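Side-chain contacts in molybdenum cofactor biosynthesis protein (Pyrococcus furiosus, PDB 1XI8), which probably acts as a molybdopterin molybdotransferase, inserting molybdenum into molybdopterin late in molybdenum cofactor biosynthesis: residues 190-195 with 320-325; 220-225 with 308-313; 249-254 with 259-264; 159-164 with 173-178. All coordinates share one frame; numbering follows the deposited sequence.

Contact 1. Residues 190-195 with 320-325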
loop_
_atom_site.group_PDB
_atom_site.type_symbol
_atom_site.label_atom_id
_atom_site.label_comp_id
_atom_site.label_asym_id
_atom_site.label_seq_id
_atom_site.Cartn_x
_atom_site.Cartn_y
_atom_site.Cartn_z
ATOM N N PRO A 190 1.672 -1.170 18.318
ATOM C CA PRO A 190 2.905 -1.223 19.102
ATOM C C PRO A 190 3.647 0.106 18.985
ATOM O O PRO A 190 3.706 0.683 17.901
ATOM C CB PRO A 190 3.712 -2.361 18.458
ATOM C CG PRO A 190 3.004 -2.741 17.238
ATOM C CD PRO A 190 1.611 -2.229 17.295
ATOM N N LYS A 191 4.177 0.599 20.098
ATOM C CA LYS A 191 4.957 1.822 20.074
ATOM C C LYS A 191 6.409 1.458 19.808
ATOM O O LYS A 191 6.944 0.552 20.435
ATOM C CB LYS A 191 4.815 2.590 21.386
ATOM C CG LYS A 191 3.499 3.334 21.535
ATOM C CD LYS A 191 3.338 3.828 22.965
ATOM C CE LYS A 191 2.122 4.739 23.153
ATOM N NZ LYS A 191 2.365 5.603 24.356
ATOM N N VAL A 192 7.036 2.161 18.869
ATOM C CA VAL A 192 8.395 1.837 18.465
ATOM C C VAL A 192 9.346 2.996 18.701
ATOM O O VAL A 192 9.323 3.991 17.976
ATOM C CB VAL A 192 8.464 1.415 16.973
ATOM C CG1 VAL A 192 9.912 1.083 16.568
ATOM C CG2 VAL A 192 7.534 0.235 16.703
ATOM N N GLY A 193 10.191 2.867 19.712
ATOM C CA GLY A 193 11.152 3.917 20.012
ATOM C C GLY A 193 12.255 3.978 18.980
ATOM O O GLY A 193 12.785 2.951 18.564
ATOM N N ILE A 194 12.601 5.187 18.562
ATOM C CA ILE A 194 13.686 5.372 17.605
ATOM C C ILE A 194 14.770 6.257 18.199
ATOM O O ILE A 194 14.556 7.436 18.436
ATOM C CB ILE A 194 13.190 5.968 16.272
ATOM C CG1 ILE A 194 12.099 5.077 15.665
ATOM C CG2 ILE A 194 14.346 6.104 15.307
ATOM C CD1 ILE A 194 11.289 5.731 14.590
ATOM N N ILE A 195 15.933 5.663 18.446
ATOM C CA ILE A 195 17.072 6.384 18.981
ATOM C C ILE A 195 18.158 6.424 17.928
ATOM O O ILE A 195 18.450 5.402 17.307
ATOM C CB ILE A 195 17.648 5.687 20.225
ATOM C CG1 ILE A 195 16.613 5.629 21.353
ATOM C CG2 ILE A 195 18.932 6.378 20.690
ATOM C CD1 ILE A 195 17.015 4.702 22.480
ATOM N N HIS A 320 8.750 -7.781 10.209
ATOM C CA HIS A 320 8.191 -9.067 10.608
ATOM C C HIS A 320 7.891 -9.102 12.096
ATOM O O HIS A 320 6.887 -9.675 12.509
ATOM C CB HIS A 320 9.108 -10.226 10.201
ATOM C CG HIS A 320 9.333 -10.319 8.726
ATOM N ND1 HIS A 320 8.316 -10.592 7.836
ATOM C CD2 HIS A 320 10.456 -10.173 7.983
ATOM C CE1 HIS A 320 8.803 -10.605 6.607
ATOM N NE2 HIS A 320 10.099 -10.354 6.669
ATOM N N ALA A 321 8.763 -8.476 12.887
ATOM C CA ALA A 321 8.572 -8.344 14.329
ATOM C C ALA A 321 7.331 -7.519 14.641
ATOM O O ALA A 321 6.611 -7.813 15.590
ATOM C CB ALA A 321 9.786 -7.718 14.966
ATOM N N LEU A 322 7.081 -6.490 13.844
ATOM C CA LEU A 322 5.898 -5.656 14.023
ATOM C C LEU A 322 4.613 -6.414 13.702
ATOM O O LEU A 322 3.617 -6.284 14.411
ATOM C CB LEU A 322 6.000 -4.401 13.162
ATOM C CG LEU A 322 6.835 -3.265 13.731
ATOM C CD1 LEU A 322 7.348 -2.381 12.606
ATOM C CD2 LEU A 322 6.003 -2.460 14.745
ATOM N N ALA A 323 4.652 -7.197 12.627
ATOM C CA ALA A 323 3.525 -8.017 12.200
ATOM C C ALA A 323 3.181 -9.072 13.237
ATOM O O ALA A 323 2.011 -9.282 13.542
ATOM C CB ALA A 323 3.823 -8.675 10.877
ATOM N N LYS A 324 4.209 -9.732 13.763
ATOM C CA LYS A 324 4.045 -10.717 14.833
ATOM C C LYS A 324 3.372 -10.090 16.053
ATOM O O LYS A 324 2.469 -10.690 16.638
ATOM C CB LYS A 324 5.391 -11.336 15.231
ATOM N N LEU A 325 3.810 -8.883 16.421
ATOM C CA LEU A 325 3.246 -8.156 17.559
ATOM C C LEU A 325 1.768 -7.812 17.426
ATOM O O LEU A 325 1.014 -7.963 18.382
ATOM C CB LEU A 325 4.020 -6.864 17.813
ATOM C CG LEU A 325 5.321 -7.003 18.583
ATOM C CD1 LEU A 325 5.877 -5.633 18.857
ATOM C CD2 LEU A 325 5.081 -7.764 19.875
#
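Pro190 and Val192 meet Leu322 and Leu325 through carbon alone; no hydrogen bond or charge crosses between strand and helix. Leu322 does most of the work with one methyl. Its CG stands anti to the carbonyl carbon (chi1 -82°), which carries the far end of the side chain to the sheet although the CA–CB bond itself does not aim there. CD2 then sits 3.7 Å from Val192 CG2 and 3.9 Å from Pro190 CG, the leucine crossing both partners at a slant. One helical turn on, Leu325 brings CD1 to Pro190 CB at 3.9 Å, and the proline ring is thus touched by two leucines, through CG by one and through CB by the other. All four residues are buried.

The strand's backbone N-H and C=O groups bond to its neighbours in the sheet instead. Val192 pairs through its backbone with Glu233 and Ile235, while Lys191 and Gly193 bond to Asp259 and Leu260.

Strand 191-196 thus lies between strands 233-239 and 260-263; helix 307-326 packs on one face. Leu262 touches Val192 and Leu260 touches Leu325, so the neighbouring strand shares this apolar layer, and Ile31 packs on Pro190.

Contact 2. Residues 220-225 with 308-313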
loop_
_atom_site.group_PDB
_atom_site.type_symbol
_atom_site.label_atom_id
_atom_site.label_comp_id
_atom_site.label_asym_id
_atom_site.label_seq_id
_atom_site.Cartn_x
_atom_site.Cartn_y
_atom_site.Cartn_z
ATOM N N SER A 220 16.112 8.710 11.036
ATOM C CA SER A 220 14.990 9.010 11.895
ATOM C C SER A 220 13.686 9.029 11.106
ATOM O O SER A 220 12.730 8.338 11.447
ATOM C CB SER A 220 15.215 10.365 12.555
ATOM O OG SER A 220 14.091 10.757 13.309
ATOM N N ILE A 221 13.650 9.821 10.045
ATOM C CA ILE A 221 12.428 9.966 9.269
ATOM C C ILE A 221 12.146 8.751 8.397
ATOM O O ILE A 221 10.993 8.434 8.131
ATOM C CB ILE A 221 12.468 11.215 8.374
ATOM C CG1 ILE A 221 13.648 11.120 7.421
ATOM C CG2 ILE A 221 12.577 12.491 9.226
ATOM C CD1 ILE A 221 13.651 12.190 6.406
ATOM N N MET A 222 13.190 8.069 7.951
ATOM C CA MET A 222 12.972 6.877 7.145
ATOM C C MET A 222 12.323 5.771 7.984
ATOM O O MET A 222 11.364 5.145 7.548
ATOM C CB MET A 222 14.265 6.389 6.486
ATOM C CG MET A 222 14.012 5.368 5.404
ATOM S SD MET A 222 15.505 4.651 4.722
ATOM C CE MET A 222 16.275 3.971 6.176
ATOM N N LEU A 223 12.843 5.557 9.189
ATOM C CA LEU A 223 12.333 4.516 10.075
ATOM C C LEU A 223 10.933 4.830 10.559
ATOM O O LEU A 223 10.076 3.946 10.632
ATOM C CB LEU A 223 13.266 4.309 11.269
ATOM C CG LEU A 223 14.506 3.477 10.947
ATOM C CD1 LEU A 223 15.516 3.512 12.088
ATOM C CD2 LEU A 223 14.094 2.045 10.605
ATOM N N SER A 224 10.716 6.102 10.877
ATOM C CA SER A 224 9.432 6.583 11.351
ATOM C C SER A 224 8.340 6.281 10.338
ATOM O O SER A 224 7.264 5.816 10.706
ATOM C CB SER A 224 9.503 8.081 11.633
ATOM O OG SER A 224 8.275 8.571 12.135
ATOM N N ALA A 225 8.605 6.539 9.066
ATOM C CA ALA A 225 7.621 6.211 8.051
ATOM C C ALA A 225 7.494 4.697 7.872
ATOM O O ALA A 225 6.384 4.176 7.724
ATOM C CB ALA A 225 7.947 6.884 6.744
ATOM N N VAL A 308 20.793 2.378 3.523
ATOM C CA VAL A 308 20.396 1.171 2.791
ATOM C C VAL A 308 20.464 -0.074 3.690
ATOM O O VAL A 308 19.658 -0.979 3.552
ATOM C CB VAL A 308 21.183 0.971 1.466
ATOM C CG1 VAL A 308 22.511 0.432 1.749
ATOM C CG2 VAL A 308 20.482 -0.020 0.566
ATOM N N ALA A 309 21.418 -0.098 4.613
ATOM C CA ALA A 309 21.501 -1.171 5.596
ATOM C C ALA A 309 20.316 -1.122 6.561
ATOM O O ALA A 309 19.776 -2.149 6.939
ATOM C CB ALA A 309 22.821 -1.096 6.366
ATOM N N VAL A 310 19.924 0.085 6.948
ATOM C CA VAL A 310 18.802 0.283 7.849
ATOM C C VAL A 310 17.498 -0.178 7.210
ATOM O O VAL A 310 16.685 -0.851 7.842
ATOM C CB VAL A 310 18.702 1.753 8.298
ATOM C CG1 VAL A 310 17.413 1.998 9.043
ATOM C CG2 VAL A 310 19.886 2.102 9.174
ATOM N N PHE A 311 17.318 0.179 5.948
ATOM C CA PHE A 311 16.152 -0.215 5.183
ATOM C C PHE A 311 16.113 -1.742 5.043
ATOM O O PHE A 311 15.071 -2.371 5.226
ATOM C CB PHE A 311 16.238 0.456 3.816
ATOM C CG PHE A 311 15.051 0.233 2.928
ATOM C CD1 PHE A 311 13.967 1.086 2.978
ATOM C CD2 PHE A 311 15.037 -0.807 2.015
ATOM C CE1 PHE A 311 12.877 0.892 2.142
ATOM C CE2 PHE A 311 13.957 -1.003 1.183
ATOM C CZ PHE A 311 12.873 -0.153 1.244
ATOM N N THR A 312 17.264 -2.317 4.713
ATOM C CA THR A 312 17.418 -3.755 4.559
ATOM C C THR A 312 17.052 -4.498 5.835
ATOM O O THR A 312 16.283 -5.455 5.803
ATOM C CB THR A 312 18.853 -4.115 4.181
ATOM O OG1 THR A 312 19.124 -3.607 2.878
ATOM C CG2 THR A 312 19.040 -5.628 4.181
ATOM N N GLN A 313 17.609 -4.035 6.947
ATOM C CA GLN A 313 17.343 -4.609 8.246
ATOM C C GLN A 313 15.873 -4.467 8.629
ATOM O O GLN A 313 15.304 -5.362 9.255
ATOM C CB GLN A 313 18.255 -3.978 9.305
ATOM C CG GLN A 313 19.722 -4.371 9.174
ATOM C CD GLN A 313 20.652 -3.531 10.044
ATOM O OE1 GLN A 313 20.322 -2.411 10.455
ATOM N NE2 GLN A 313 21.830 -4.068 10.319
#
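Two neighbouring helices of the alpha/beta domain, 219-229 and 307-326, pack here, Met222 meeting Val310 and Phe311 while Leu223 meets Val310. Their segments run nearly parallel, at 16° with axes 10.7 Å apart, a spacing bridged by side chains. Val310 CG1 is the common point: Met222 CE lies 3.7 Å from it, and so does Leu223 CD2. CG and CD1 of Leu223 are close behind, so the end of the leucine is turned broadly onto that one methyl, the two side chains meeting at about a right angle. Met222 extends from its helix with CG anti to the backbone N and then bends at chi3 (57°), which swings CE back onto Val310 and within 4.2 Å of Phe311 CB.

Both helices lie on the same face of the sheet: Leu223 rests on Ile194, and Leu322, further along helix 307-326, on Val192, two residues earlier in that strand. Leu376, in the short helix 374-377, touches Met222 and Phe311. The second subunit also reaches this contact, its Ala174 packing on Met222 and its Gln171 on Phe311.

Within helix 307-326, Thr312 OG1 donates to Val308 O at 2.8 Å, tilted 28° from the carbonyl plane; Thr312 N reaches the same oxygen from the opposite face.

Contact 3. Residues 249-254 with 259-264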
loop_
_atom_site.group_PDB
_atom_site.type_symbol
_atom_site.label_atom_id
_atom_site.label_comp_id
_atom_site.label_asym_id
_atom_site.label_seq_id
_atom_site.Cartn_x
_atom_site.Cartn_y
_atom_site.Cartn_z
ATOM N N SER A 249 20.687 5.312 29.446
ATOM C CA SER A 249 19.447 5.918 29.949
ATOM C C SER A 249 18.444 6.154 28.824
ATOM O O SER A 249 17.247 5.912 29.009
ATOM C CB SER A 249 19.696 7.183 30.773
ATOM O OG SER A 249 20.605 8.046 30.137
ATOM N N ALA A 250 18.923 6.601 27.663
ATOM C CA ALA A 250 18.048 6.762 26.504
ATOM C C ALA A 250 17.347 5.440 26.166
ATOM O O ALA A 250 16.159 5.427 25.856
ATOM C CB ALA A 250 18.824 7.295 25.301
ATOM N N LEU A 251 18.088 4.337 26.236
ATOM C CA LEU A 251 17.517 3.008 26.027
ATOM C C LEU A 251 16.508 2.681 27.094
ATOM O O LEU A 251 15.368 2.313 26.807
ATOM C CB LEU A 251 18.594 1.923 26.043
ATOM C CG LEU A 251 19.266 1.628 24.706
ATOM C CD1 LEU A 251 20.439 0.694 24.917
ATOM C CD2 LEU A 251 18.254 1.058 23.697
ATOM N N GLU A 252 16.937 2.810 28.341
ATOM C CA GLU A 252 16.083 2.470 29.470
ATOM C C GLU A 252 14.764 3.229 29.414
ATOM O O GLU A 252 13.718 2.668 29.717
ATOM C CB GLU A 252 16.830 2.685 30.791
ATOM C CG GLU A 252 17.945 1.664 30.977
ATOM C CD GLU A 252 17.484 0.248 30.626
ATOM O OE1 GLU A 252 17.850 -0.239 29.530
ATOM O OE2 GLU A 252 16.745 -0.369 31.432
ATOM N N LYS A 253 14.821 4.493 29.008
ATOM C CA LYS A 253 13.612 5.295 28.852
ATOM C C LYS A 253 12.705 4.700 27.767
ATOM O O LYS A 253 11.500 4.562 27.959
ATOM C CB LYS A 253 13.976 6.736 28.514
ATOM C CG LYS A 253 12.831 7.729 28.625
ATOM C CD LYS A 253 13.245 9.099 28.078
ATOM C CE LYS A 253 12.414 10.234 28.637
ATOM N NZ LYS A 253 10.973 10.133 28.303
ATOM N N ALA A 254 13.288 4.334 26.632
ATOM C CA ALA A 254 12.499 3.796 25.533
ATOM C C ALA A 254 11.909 2.429 25.882
ATOM O O ALA A 254 10.755 2.163 25.566
ATOM C CB ALA A 254 13.319 3.735 24.249
ATOM N N ASP A 259 7.119 -1.025 23.104
ATOM C CA ASP A 259 7.069 -2.457 22.928
ATOM C C ASP A 259 8.274 -2.917 22.102
ATOM O O ASP A 259 8.593 -4.101 22.040
ATOM C CB ASP A 259 5.774 -2.831 22.212
ATOM C CG ASP A 259 4.541 -2.233 22.876
ATOM O OD1 ASP A 259 4.073 -1.162 22.417
ATOM O OD2 ASP A 259 4.049 -2.834 23.864
ATOM N N LEU A 260 8.950 -1.970 21.470
ATOM C CA LEU A 260 10.048 -2.291 20.586
ATOM C C LEU A 260 10.908 -1.042 20.433
ATOM O O LEU A 260 10.380 0.060 20.316
ATOM C CB LEU A 260 9.481 -2.735 19.244
ATOM C CG LEU A 260 10.211 -3.697 18.321
ATOM C CD1 LEU A 260 10.746 -4.892 19.065
ATOM C CD2 LEU A 260 9.236 -4.141 17.242
ATOM N N VAL A 261 12.228 -1.211 20.450
ATOM C CA VAL A 261 13.137 -0.086 20.344
ATOM C C VAL A 261 14.151 -0.286 19.226
ATOM O O VAL A 261 14.747 -1.353 19.104
ATOM C CB VAL A 261 13.890 0.157 21.665
ATOM C CG1 VAL A 261 14.821 1.344 21.526
ATOM C CG2 VAL A 261 12.912 0.386 22.793
ATOM N N LEU A 262 14.336 0.752 18.415
ATOM C CA LEU A 262 15.334 0.750 17.361
ATOM C C LEU A 262 16.392 1.791 17.665
ATOM O O LEU A 262 16.099 2.979 17.778
ATOM C CB LEU A 262 14.694 1.071 16.014
ATOM C CG LEU A 262 13.477 0.254 15.601
ATOM C CD1 LEU A 262 12.929 0.755 14.291
ATOM C CD2 LEU A 262 13.847 -1.186 15.482
ATOM N N ILE A 263 17.629 1.341 17.809
ATOM C CA ILE A 263 18.760 2.253 17.974
ATOM C C ILE A 263 19.684 2.125 16.770
ATOM O O ILE A 263 20.203 1.056 16.486
ATOM C CB ILE A 263 19.531 1.987 19.291
ATOM C CG1 ILE A 263 20.729 2.928 19.417
ATOM C CG2 ILE A 263 19.975 0.527 19.393
ATOM C CD1 ILE A 263 21.393 2.897 20.784
ATOM N N THR A 264 19.875 3.206 16.035
ATOM C CA THR A 264 20.778 3.157 14.889
ATOM C C THR A 264 22.176 3.464 15.342
ATOM O O THR A 264 22.397 3.807 16.494
ATOM C CB THR A 264 20.403 4.187 13.833
ATOM O OG1 THR A 264 20.499 5.503 14.394
ATOM C CG2 THR A 264 18.992 3.939 13.348
#
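Val261 has chi1 at 180°, which puts CG1 across from the backbone N and CG2 beside it, and this rotation spreads its two methyls toward Ala254 and Leu251. CG2 comes within 3.7 Å of Ala254 CB, and CG1 follows at 3.9 Å from the same carbon, so the alanine methyl sits astride the fork of the valine. Leu251 has its CG turned to chi1 -88°, which brings its far end to the strand; CD2 stops 4.1 Å from Val261 CG1. This second touch is looser than the first.

The small side chain of Ala254 lets the helix come close: Ala254 CA lies 6.5 Å from Val261 CA. The two segments form the second half of a beta-alpha-beta crossover: strand 233-239 leads into helix 244-257, and the chain returns as strand 260-263, parallel to the first, with strand 191-196 lying between them in the sheet. Replacing Val261 by an alanine removes both fork methyls and would probably open a gap beside Ala254 and leave the end of Leu251 freer to turn.

Ile195 flanks the valine and also touches Leu251, while Val300 touches Val261 from strand 300-302. Tyr237 packs on Ala254, and the exposed Lys253 forms a salt bridge with Glu257.

Contact 4. Residues 159-164 with 173-178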
loop_
_atom_site.group_PDB
_atom_site.type_symbol
_atom_site.label_atom_id
_atom_site.label_comp_id
_atom_site.label_asym_id
_atom_site.label_seq_id
_atom_site.Cartn_x
_atom_site.Cartn_y
_atom_site.Cartn_z
ATOM N N ASP A 159 -21.286 -17.295 11.010
ATOM C CA ASP A 159 -20.040 -17.433 10.250
ATOM C C ASP A 159 -19.055 -16.306 10.568
ATOM O O ASP A 159 -19.457 -15.207 10.967
ATOM C CB ASP A 159 -20.340 -17.382 8.756
ATOM C CG ASP A 159 -20.442 -18.759 8.121
ATOM O OD1 ASP A 159 -19.577 -19.621 8.384
ATOM O OD2 ASP A 159 -21.378 -18.963 7.322
ATOM N N ILE A 160 -17.764 -16.564 10.391
ATOM C CA ILE A 160 -16.780 -15.489 10.533
ATOM C C ILE A 160 -16.827 -14.588 9.295
ATOM O O ILE A 160 -16.512 -15.009 8.175
ATOM C CB ILE A 160 -15.339 -16.008 10.784
ATOM C CG1 ILE A 160 -14.774 -16.672 9.522
ATOM C CG2 ILE A 160 -15.310 -16.952 11.998
ATOM C CD1 ILE A 160 -13.308 -17.174 9.654
ATOM N N ALA A 161 -17.249 -13.350 9.498
ATOM C CA ALA A 161 -17.269 -12.377 8.411
ATOM C C ALA A 161 -15.855 -11.869 8.091
ATOM O O ALA A 161 -15.504 -11.734 6.926
ATOM C CB ALA A 161 -18.211 -11.218 8.738
ATOM N N LEU A 162 -15.060 -11.595 9.128
ATOM C CA LEU A 162 -13.669 -11.139 8.964
ATOM C C LEU A 162 -12.761 -11.769 10.003
ATOM O O LEU A 162 -13.112 -11.833 11.179
ATOM C CB LEU A 162 -13.576 -9.616 9.072
ATOM C CG LEU A 162 -14.369 -8.765 8.083
ATOM C CD1 LEU A 162 -14.348 -7.306 8.481
ATOM C CD2 LEU A 162 -13.807 -8.944 6.688
ATOM N N LYS A 163 -11.587 -12.227 9.579
ATOM C CA LYS A 163 -10.659 -12.901 10.494
ATOM C C LYS A 163 -9.760 -11.964 11.308
ATOM O O LYS A 163 -9.339 -10.925 10.827
ATOM C CB LYS A 163 -9.776 -13.887 9.731
ATOM C CG LYS A 163 -10.500 -15.101 9.179
ATOM C CD LYS A 163 -9.508 -16.174 8.718
ATOM N N LYS A 164 -9.475 -12.356 12.547
ATOM C CA LYS A 164 -8.493 -11.680 13.376
ATOM C C LYS A 164 -7.234 -11.510 12.552
ATOM O O LYS A 164 -6.828 -12.437 11.858
ATOM C CB LYS A 164 -8.166 -12.532 14.603
ATOM C CG LYS A 164 -7.491 -11.759 15.715
ATOM C CD LYS A 164 -7.033 -12.617 16.895
ATOM C CE LYS A 164 -5.552 -12.925 16.790
ATOM N NZ LYS A 164 -4.989 -13.431 18.085
ATOM N N LEU A 173 -14.312 -2.429 5.631
ATOM C CA LEU A 173 -15.093 -1.463 6.400
ATOM C C LEU A 173 -16.560 -1.483 5.961
ATOM O O LEU A 173 -17.474 -1.345 6.780
ATOM C CB LEU A 173 -14.521 -0.050 6.255
ATOM C CG LEU A 173 -13.045 0.181 6.583
ATOM C CD1 LEU A 173 -12.708 1.650 6.383
ATOM C CD2 LEU A 173 -12.679 -0.262 7.988
ATOM N N ALA A 174 -16.775 -1.652 4.661
ATOM C CA ALA A 174 -18.117 -1.735 4.121
ATOM C C ALA A 174 -18.859 -2.946 4.682
ATOM O O ALA A 174 -20.060 -2.870 4.938
ATOM C CB ALA A 174 -18.080 -1.776 2.606
ATOM N N LEU A 175 -18.160 -4.058 4.880
ATOM C CA LEU A 175 -18.815 -5.229 5.441
ATOM C C LEU A 175 -19.155 -5.001 6.919
ATOM O O LEU A 175 -20.232 -5.392 7.386
ATOM C CB LEU A 175 -17.988 -6.497 5.240
ATOM C CG LEU A 175 -18.646 -7.809 5.687
ATOM C CD1 LEU A 175 -20.063 -7.949 5.128
ATOM C CD2 LEU A 175 -17.803 -9.000 5.304
ATOM N N LEU A 176 -18.251 -4.351 7.646
ATOM C CA LEU A 176 -18.502 -4.013 9.037
ATOM C C LEU A 176 -19.747 -3.133 9.191
ATOM O O LEU A 176 -20.572 -3.361 10.089
ATOM C CB LEU A 176 -17.267 -3.353 9.657
ATOM C CG LEU A 176 -16.101 -4.334 9.808
ATOM C CD1 LEU A 176 -14.809 -3.661 10.189
ATOM C CD2 LEU A 176 -16.466 -5.391 10.826
ATOM N N LYS A 177 -19.896 -2.133 8.324
ATOM C CA LYS A 177 -21.084 -1.275 8.372
ATOM C C LYS A 177 -22.338 -2.106 8.165
ATOM O O LYS A 177 -23.333 -1.910 8.840
ATOM C CB LYS A 177 -21.022 -0.176 7.315
ATOM C CG LYS A 177 -22.108 0.887 7.445
ATOM C CD LYS A 177 -21.769 1.870 8.561
ATOM C CE LYS A 177 -22.888 2.876 8.799
ATOM N NZ LYS A 177 -22.576 3.764 9.973
ATOM N N ALA A 178 -22.280 -3.045 7.227
ATOM C CA ALA A 178 -23.419 -3.900 6.924
ATOM C C ALA A 178 -23.804 -4.723 8.142
ATOM O O ALA A 178 -24.992 -4.982 8.369
ATOM C CB ALA A 178 -23.094 -4.814 5.761
#
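The backbone turns a corner at Ala161, whose helix-like angles (phi -75°, psi -42°) interrupt the extended run, and Ala161 CA lies 7.9 Å from Leu175 CA on helix 170-179. This is a classic beta bulge: Ala161 and Leu162 together face Ile51 of the antiparallel partner strand 51-52, and both bond to it through the backbone. One result is that the two successive residues both point their CB atoms toward the helix.

Leu162 touches two leucines of the helix. Its CD1 lies 3.7 Å from Leu176 CD2, with Leu176 CG just as near and Leu176 CD1 a little further, so this methyl is set against the whole branched end of Leu176, which it approaches at a slant. The other branch of Leu162, CD2, meets Leu175 CD2 at 4.2 Å. With chi1 at -175°, Leu175 points CG directly opposite its own amide nitrogen, which sends the side chain out from the helix to the bulge. The side chains meet through carbon alone, and no hydrogen bond crosses between the segments.

Leu47 lines Leu162 from within the chain, and Val377 of the second subunit packs on the same residue. On the helix, Lys177 and Ala178 touch Asp217 and Thr218 of that subunit. Leu175 CD2 lies over the bulge itself, 4.1 Å from Ala161 CB and 3.9 Å from Ala161 O.

Along the chain contact 4 closes first; contact 1 then opens, with contact 3 nested inside contact 2 and both inside contact 1. These three lie in one alpha/beta domain, the probable molybdopterin-binding one. Contacts 1 and 2 share helix 307-326, their centres about 13 Å apart, on one face of the sheet; contact 3 packs helix 244-257 on the other, its strand 260-263 beside strand 191-196 of contact 1, giving a three-layer sandwich. Contact 4 belongs to the N-terminal region, its centre about 34 Å from that of contact 2 within the chain. Yet both contacts touch the second subunit, so dimerisation brings helix 170-179 of one chain against helix 219-229 of the other.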